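Local coordinates for protein congerin-2 (Conger myriaster, PDB 1IS3) that binds beta-galactosides such as lactose as a homodimeric galectin of the conger eel, although its physiological function is not yet known, at residues 46-51 against 57-62; 121-124 against 128-131. All coordinates share one frame; numbering follows the deposited sequence.

In the fold
Both contacts lie in a galectin beta-sandwich, and their centres are 16 Å apart. Interaction 1 (46-51 against 57-62) joins the two arms of an antiparallel hairpin in the lactose-binding sheet, tied by backbone hydrogen bonds and touching both sugars. Interaction 2 (121-124 against 128-131) starts from the same sheet, on strand 117-125, but crosses the interior to strand 127-134 of the facing sheet through leucine side chains. Strand 29-34 pairs with both 40-48 and 117-125 and so separates the two within the sheet; the nearest atoms of the two interactions are about 6 Å apart. The side chain of Leu-123 is about 13 Å from the galactose, which places interaction 2 away from the sugar pocket.

Interaction 1 (46-51 against 57-62). With GAL (beta-D-galactopyranose), chain B; BGC (beta-D-glucopyranose), chain C.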
loop_
_atom_site.group_PDB
_atom_site.type_symbol
_atom_site.label_atom_id
_atom_site.label_comp_id
_atom_site.label_asym_id
_atom_site.label_seq_id
_atom_site.Cartn_x
_atom_site.Cartn_y
_atom_site.Cartn_z
ATOM N N ASP A 46 6.803 3.684 17.813
ATOM C CA ASP A 46 5.592 3.818 18.574
ATOM C C ASP A 46 5.453 5.255 19.061
ATOM O O ASP A 46 6.418 5.873 19.525
ATOM C CB ASP A 46 5.665 2.822 19.721
ATOM C CG ASP A 46 4.328 2.529 20.359
ATOM O OD1 ASP A 46 3.298 2.623 19.708
ATOM O OD2 ASP A 46 4.296 2.190 21.537
ATOM N N HIS A 47 4.253 5.803 18.933
ATOM C CA HIS A 47 3.966 7.191 19.251
ATOM C C HIS A 47 3.096 7.135 20.489
ATOM O O HIS A 47 1.926 6.744 20.390
ATOM C CB HIS A 47 3.197 7.899 18.114
ATOM C CG HIS A 47 3.863 7.799 16.756
ATOM N ND1 HIS A 47 4.020 6.676 16.033
ATOM C CD2 HIS A 47 4.328 8.850 16.014
ATOM C CE1 HIS A 47 4.553 7.002 14.873
ATOM N NE2 HIS A 47 4.724 8.304 14.884
ATOM N N ARG A 48 3.649 7.468 21.661
ATOM C CA ARG A 48 2.917 7.254 22.908
ATOM C C ARG A 48 2.403 8.552 23.496
ATOM O O ARG A 48 3.195 9.396 23.948
ATOM C CB ARG A 48 3.824 6.564 23.923
ATOM C CG ARG A 48 4.165 5.134 23.490
ATOM C CD ARG A 48 5.222 4.468 24.387
ATOM N NE ARG A 48 5.566 3.129 23.880
ATOM C CZ ARG A 48 6.261 2.191 24.543
ATOM N NH1 ARG A 48 6.519 0.993 23.988
ATOM N NH2 ARG A 48 6.726 2.471 25.749
ATOM N N PHE A 49 1.074 8.699 23.472
ATOM C CA PHE A 49 0.425 9.846 24.082
ATOM C C PHE A 49 0.303 9.562 25.563
ATOM O O PHE A 49 0.666 10.423 26.376
ATOM C CB PHE A 49 -0.963 10.080 23.512
ATOM C CG PHE A 49 -0.789 10.534 22.073
ATOM C CD1 PHE A 49 -0.727 9.567 21.046
ATOM C CD2 PHE A 49 -0.630 11.912 21.789
ATOM C CE1 PHE A 49 -0.493 9.982 19.738
ATOM C CE2 PHE A 49 -0.399 12.312 20.460
ATOM C CZ PHE A 49 -0.329 11.354 19.442
ATOM N N SER A 50 -0.226 8.379 25.912
ATOM C CA SER A 50 -0.245 7.947 27.308
ATOM C C SER A 50 -0.220 6.422 27.326
ATOM O O SER A 50 -1.177 5.756 26.917
ATOM C CB SER A 50 -1.510 8.490 28.028
ATOM O OG SER A 50 -1.490 8.310 29.451
ATOM N N TYR A 51 0.917 5.890 27.761
ATOM C CA TYR A 51 1.089 4.452 27.802
ATOM C C TYR A 51 1.970 4.165 28.981
ATOM O O TYR A 51 3.175 4.431 28.941
ATOM C CB TYR A 51 1.757 3.949 26.487
ATOM C CG TYR A 51 2.048 2.452 26.481
ATOM C CD1 TYR A 51 1.002 1.522 26.521
ATOM C CD2 TYR A 51 3.362 2.010 26.433
ATOM C CE1 TYR A 51 1.267 0.148 26.507
ATOM C CE2 TYR A 51 3.647 0.640 26.420
ATOM C CZ TYR A 51 2.593 -0.280 26.453
ATOM O OH TYR A 51 2.897 -1.627 26.414
ATOM N N VAL A 57 6.121 10.611 23.970
ATOM C CA VAL A 57 7.464 10.116 23.655
ATOM C C VAL A 57 7.367 9.170 22.457
ATOM O O VAL A 57 6.315 8.539 22.224
ATOM C CB VAL A 57 8.046 9.419 24.966
ATOM C CG1 VAL A 57 7.187 8.285 25.394
ATOM C CG2 VAL A 57 9.443 8.872 24.711
ATOM N N LEU A 58 8.446 9.150 21.672
ATOM C CA LEU A 58 8.582 8.171 20.615
ATOM C C LEU A 58 9.436 7.033 21.146
ATOM O O LEU A 58 10.439 7.286 21.815
ATOM C CB LEU A 58 9.276 8.721 19.349
ATOM C CG LEU A 58 8.507 9.696 18.439
ATOM C CD1 LEU A 58 9.439 10.090 17.269
ATOM C CD2 LEU A 58 7.228 9.081 17.915
ATOM N N VAL A 59 9.062 5.788 20.885
ATOM C CA VAL A 59 9.867 4.648 21.289
ATOM C C VAL A 59 10.129 3.825 20.020
ATOM O O VAL A 59 9.178 3.467 19.292
ATOM C CB VAL A 59 9.098 3.811 22.346
ATOM C CG1 VAL A 59 9.879 2.538 22.719
ATOM C CG2 VAL A 59 8.906 4.664 23.612
ATOM N N LEU A 60 11.399 3.532 19.730
ATOM C CA LEU A 60 11.786 2.757 18.558
ATOM C C LEU A 60 12.423 1.424 18.962
ATOM O O LEU A 60 13.189 1.358 19.943
ATOM C CB LEU A 60 12.774 3.555 17.711
ATOM C CG LEU A 60 12.110 4.793 17.101
ATOM C CD1 LEU A 60 12.355 5.991 18.010
ATOM C CD2 LEU A 60 12.647 5.016 15.713
ATOM N N ASN A 61 12.096 0.351 18.247
ATOM C CA ASN A 61 12.651 -0.955 18.564
ATOM C C ASN A 61 12.483 -1.944 17.412
ATOM O O ASN A 61 11.875 -1.599 16.390
ATOM C CB ASN A 61 11.969 -1.498 19.834
ATOM C CG ASN A 61 12.824 -2.458 20.683
ATOM O OD1 ASN A 61 13.849 -2.969 20.253
ATOM N ND2 ASN A 61 12.421 -2.777 21.895
ATOM N N SER A 62 13.080 -3.129 17.502
ATOM C CA SER A 62 12.891 -4.191 16.542
ATOM C C SER A 62 12.327 -5.377 17.317
ATOM O O SER A 62 12.563 -5.553 18.539
ATOM C CB SER A 62 14.232 -4.507 15.908
ATOM O OG SER A 62 15.168 -4.872 16.920
HETATM C C1 GAL B . 6.589 -2.439 24.826
HETATM C C2 GAL B . 5.228 -2.507 24.145
HETATM C C3 GAL B . 5.359 -3.057 22.732
HETATM C C4 GAL B . 6.404 -2.256 21.949
HETATM C C5 GAL B . 7.712 -2.251 22.728
HETATM C C6 GAL B . 8.789 -1.450 22.046
HETATM O O2 GAL B . 4.369 -3.342 24.896
HETATM O O3 GAL B . 4.102 -2.988 22.078
HETATM O O4 GAL B . 5.960 -0.920 21.738
HETATM O O5 GAL B . 7.511 -1.678 24.033
HETATM O O6 GAL B . 10.007 -1.536 22.762
HETATM C C2 BGC C . 8.954 -0.592 28.561
HETATM C C3 BGC C . 7.861 -0.486 27.498
HETATM C C4 BGC C . 7.534 -1.879 26.970
HETATM C C5 BGC C . 7.148 -2.800 28.141
HETATM C C6 BGC C . 6.918 -4.232 27.706
HETATM C C1 BGC C . 8.478 -1.527 29.669
HETATM O O1 BGC C . 9.479 -1.665 30.618
HETATM O O2 BGC C . 9.237 0.690 29.101
HETATM O O3 BGC C . 8.294 0.351 26.442
HETATM O O4 BGC C . 6.436 -1.793 26.045
HETATM O O5 BGC C . 8.203 -2.824 29.124
HETATM O O6 BGC C . 8.064 -4.752 27.046
#
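The beta hairpin of strands 40-48 and 57-64 forms part of the galectin carbohydrate site, and the antiparallel pairing of Asp-46 with Val-59 and Arg-48 with Val-57 sets its register. Four backbone hydrogen bonds define these pairs; the straightest runs from Asp-46 N to Val-59 O (2.8 Å, 175° at the hydrogen). The non-hydrogen-bonded pair His-47 and Leu-58 turns to the other face, where Leu-58 CD2 lies over one face of the imidazole, 3.5 Å from His-47 CD2.

On the sugar face, Arg-48, extended from CG to NE, carries its guanidinium past Val-59. Val-59 CG2 lies against one face of that group and Tyr-51 CD2 against the opposite one, both offset toward its rim, while sugar oxygens come to its edge. Arg-48 NE donates to Asp-46 OD2 at 2.8 Å in a salt bridge, on the anti side of the carboxylate but 30° out of its plane; this bond and the two flanking side chains probably hold the guanidinium against rotation. Its NH1 bonds galactose O5 and O4, and Arg-48 NH2 reaches glucose O3 at 2.7 Å. Tyr-51 OH and galactose O2 share a hydrogen bond of 2.7 Å, and Asn-61 ND2 gives galactose O6 a nearly linear bond of 2.8 Å (173°).

Arg-48 NH2 also forms a salt bridge with Asp-54, and Asp-46 OD2 one with Arg-29. Strand 29-34 flanks the hairpin on one side, where Phe-30 O accepts a hydrogen bond from His-47 ND1 while the Phe-30 ring stacks on the imidazole; strand 68-75 borders 57-64 on the other, bringing Glu-72 to both sugars.

Interaction 2 (121-124 against 128-131); sequences IYLA and RLTF
Leu-123 and Leu-129 meet through their side chains, slipping past one another in opposite directions. The closest approach is between methyls, Leu-123 CD1 to Leu-129 CD2 at 3.7 Å. A second touch is made nearer the backbone: Leu-123 CB lies 4.1 Å from Leu-129 CG, so the two side chains overlap from CB outward, not at their methyls alone. The other methyl of Leu-123, CD2, turns to the neighbouring residue and comes 4.1 Å from Arg-128 N.

With CG opposite its own backbone nitrogen (chi1 -179°), Leu-123 sends CD1 to Leu-129 and CD2 to Arg-128; Leu-129 CG instead opposes its carbonyl carbon (chi1 -69°), which brings CD2 up to the Leu-123 methyl. The backbones remain well separated, with 7.5 Å between the CA atoms of Leu-123 and Arg-128, and the segments exchange no hydrogen bonds. Their backbone partners lie elsewhere: Leu-123 bonds to Ala-4, and Arg-128 to Val-22 of strand 17-23.

Farther out, Phe-30 and Phe-86 pack on Leu-123, while Val-19 and Ala-4 touch Leu-129. Ile-9 of the second subunit also packs on Leu-129, linking this interior contact to the dimer interface. Just beyond, Thr-130 and Phe-131 both face Gly-20 in a classic beta bulge. Leucines meeting between strands 117-125 and 127-134, which belong to different sheets, make one of the apolar contacts between the two sheets of a beta-sandwich, here the jelly-roll-like galectin fold.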
loop_
_atom_site.group_PDB
_atom_site.type_symbol
_atom_site.label_atom_id
_atom_site.label_comp_id
_atom_site.label_asym_id
_atom_site.label_seq_id
_atom_site.Cartn_x
_atom_site.Cartn_y
_atom_site.Cartn_z
ATOM N N ILE A 121 4.632 -3.061 5.460
ATOM C CA ILE A 121 4.613 -1.783 6.131
ATOM C C ILE A 121 3.224 -1.733 6.747
ATOM O O ILE A 121 2.263 -1.988 6.009
ATOM C CB ILE A 121 4.811 -0.663 5.102
ATOM C CG1 ILE A 121 6.196 -0.723 4.506
ATOM C CG2 ILE A 121 4.580 0.668 5.776
ATOM C CD1 ILE A 121 6.092 -0.558 2.982
ATOM N N TYR A 122 3.006 -1.464 8.040
ATOM C CA TYR A 122 1.663 -1.346 8.543
ATOM C C TYR A 122 1.604 -0.382 9.710
ATOM O O TYR A 122 2.612 -0.126 10.395
ATOM C CB TYR A 122 1.098 -2.694 8.999
ATOM C CG TYR A 122 1.658 -3.358 10.257
ATOM C CD1 TYR A 122 1.009 -3.188 11.484
ATOM C CD2 TYR A 122 2.745 -4.218 10.170
ATOM C CE1 TYR A 122 1.429 -3.891 12.612
ATOM C CE2 TYR A 122 3.170 -4.924 11.309
ATOM C CZ TYR A 122 2.508 -4.764 12.531
ATOM O OH TYR A 122 2.912 -5.502 13.649
ATOM N N LEU A 123 0.403 0.125 9.921
ATOM C CA LEU A 123 0.112 1.006 11.047
ATOM C C LEU A 123 -0.773 0.211 11.981
ATOM O O LEU A 123 -1.696 -0.482 11.520
ATOM C CB LEU A 123 -0.633 2.278 10.577
ATOM C CG LEU A 123 -0.986 3.295 11.667
ATOM C CD1 LEU A 123 -0.495 4.702 11.340
ATOM C CD2 LEU A 123 -2.486 3.255 11.817
ATOM N N ALA A 124 -0.530 0.328 13.278
ATOM C CA ALA A 124 -1.370 -0.318 14.269
ATOM C C ALA A 124 -1.701 0.704 15.373
ATOM O O ALA A 124 -1.047 1.735 15.534
ATOM C CB ALA A 124 -0.651 -1.504 14.889
ATOM N N ARG A 128 -5.208 6.380 11.840
ATOM C CA ARG A 128 -5.575 5.812 10.564
ATOM C C ARG A 128 -4.695 6.437 9.513
ATOM O O ARG A 128 -4.175 7.541 9.730
ATOM C CB ARG A 128 -7.050 6.097 10.303
ATOM C CG ARG A 128 -7.446 7.544 10.289
ATOM C CD ARG A 128 -8.969 7.630 10.382
ATOM N NE ARG A 128 -9.394 9.017 10.548
ATOM C CZ ARG A 128 -9.600 9.833 9.494
ATOM N NH1 ARG A 128 -9.436 9.407 8.217
ATOM N NH2 ARG A 128 -9.912 11.129 9.717
ATOM N N LEU A 129 -4.485 5.730 8.412
ATOM C CA LEU A 129 -3.707 6.298 7.318
ATOM C C LEU A 129 -4.650 6.840 6.249
ATOM O O LEU A 129 -5.755 6.329 6.060
ATOM C CB LEU A 129 -2.764 5.248 6.663
ATOM C CG LEU A 129 -1.556 4.707 7.458
ATOM C CD1 LEU A 129 -0.737 3.689 6.655
ATOM C CD2 LEU A 129 -0.701 5.923 7.871
ATOM N N THR A 130 -4.226 7.919 5.601
ATOM C CA THR A 130 -5.013 8.549 4.563
ATOM C C THR A 130 -4.299 8.543 3.196
ATOM O O THR A 130 -4.976 8.699 2.176
ATOM C CB THR A 130 -5.374 10.001 4.988
ATOM O OG1 THR A 130 -4.154 10.700 5.157
ATOM C CG2 THR A 130 -6.239 10.042 6.260
ATOM N N PHE A 131 -2.976 8.404 3.118
ATOM C CA PHE A 131 -2.328 8.320 1.827
ATOM C C PHE A 131 -0.996 7.610 2.035
ATOM O O PHE A 131 -0.482 7.525 3.161
ATOM C CB PHE A 131 -2.103 9.725 1.210
ATOM C CG PHE A 131 -0.978 10.593 1.777
ATOM C CD1 PHE A 131 -1.242 11.524 2.784
ATOM C CD2 PHE A 131 0.322 10.450 1.274
ATOM C CE1 PHE A 131 -0.191 12.323 3.292
ATOM C CE2 PHE A 131 1.358 11.233 1.778
ATOM C CZ PHE A 131 1.096 12.168 2.786
#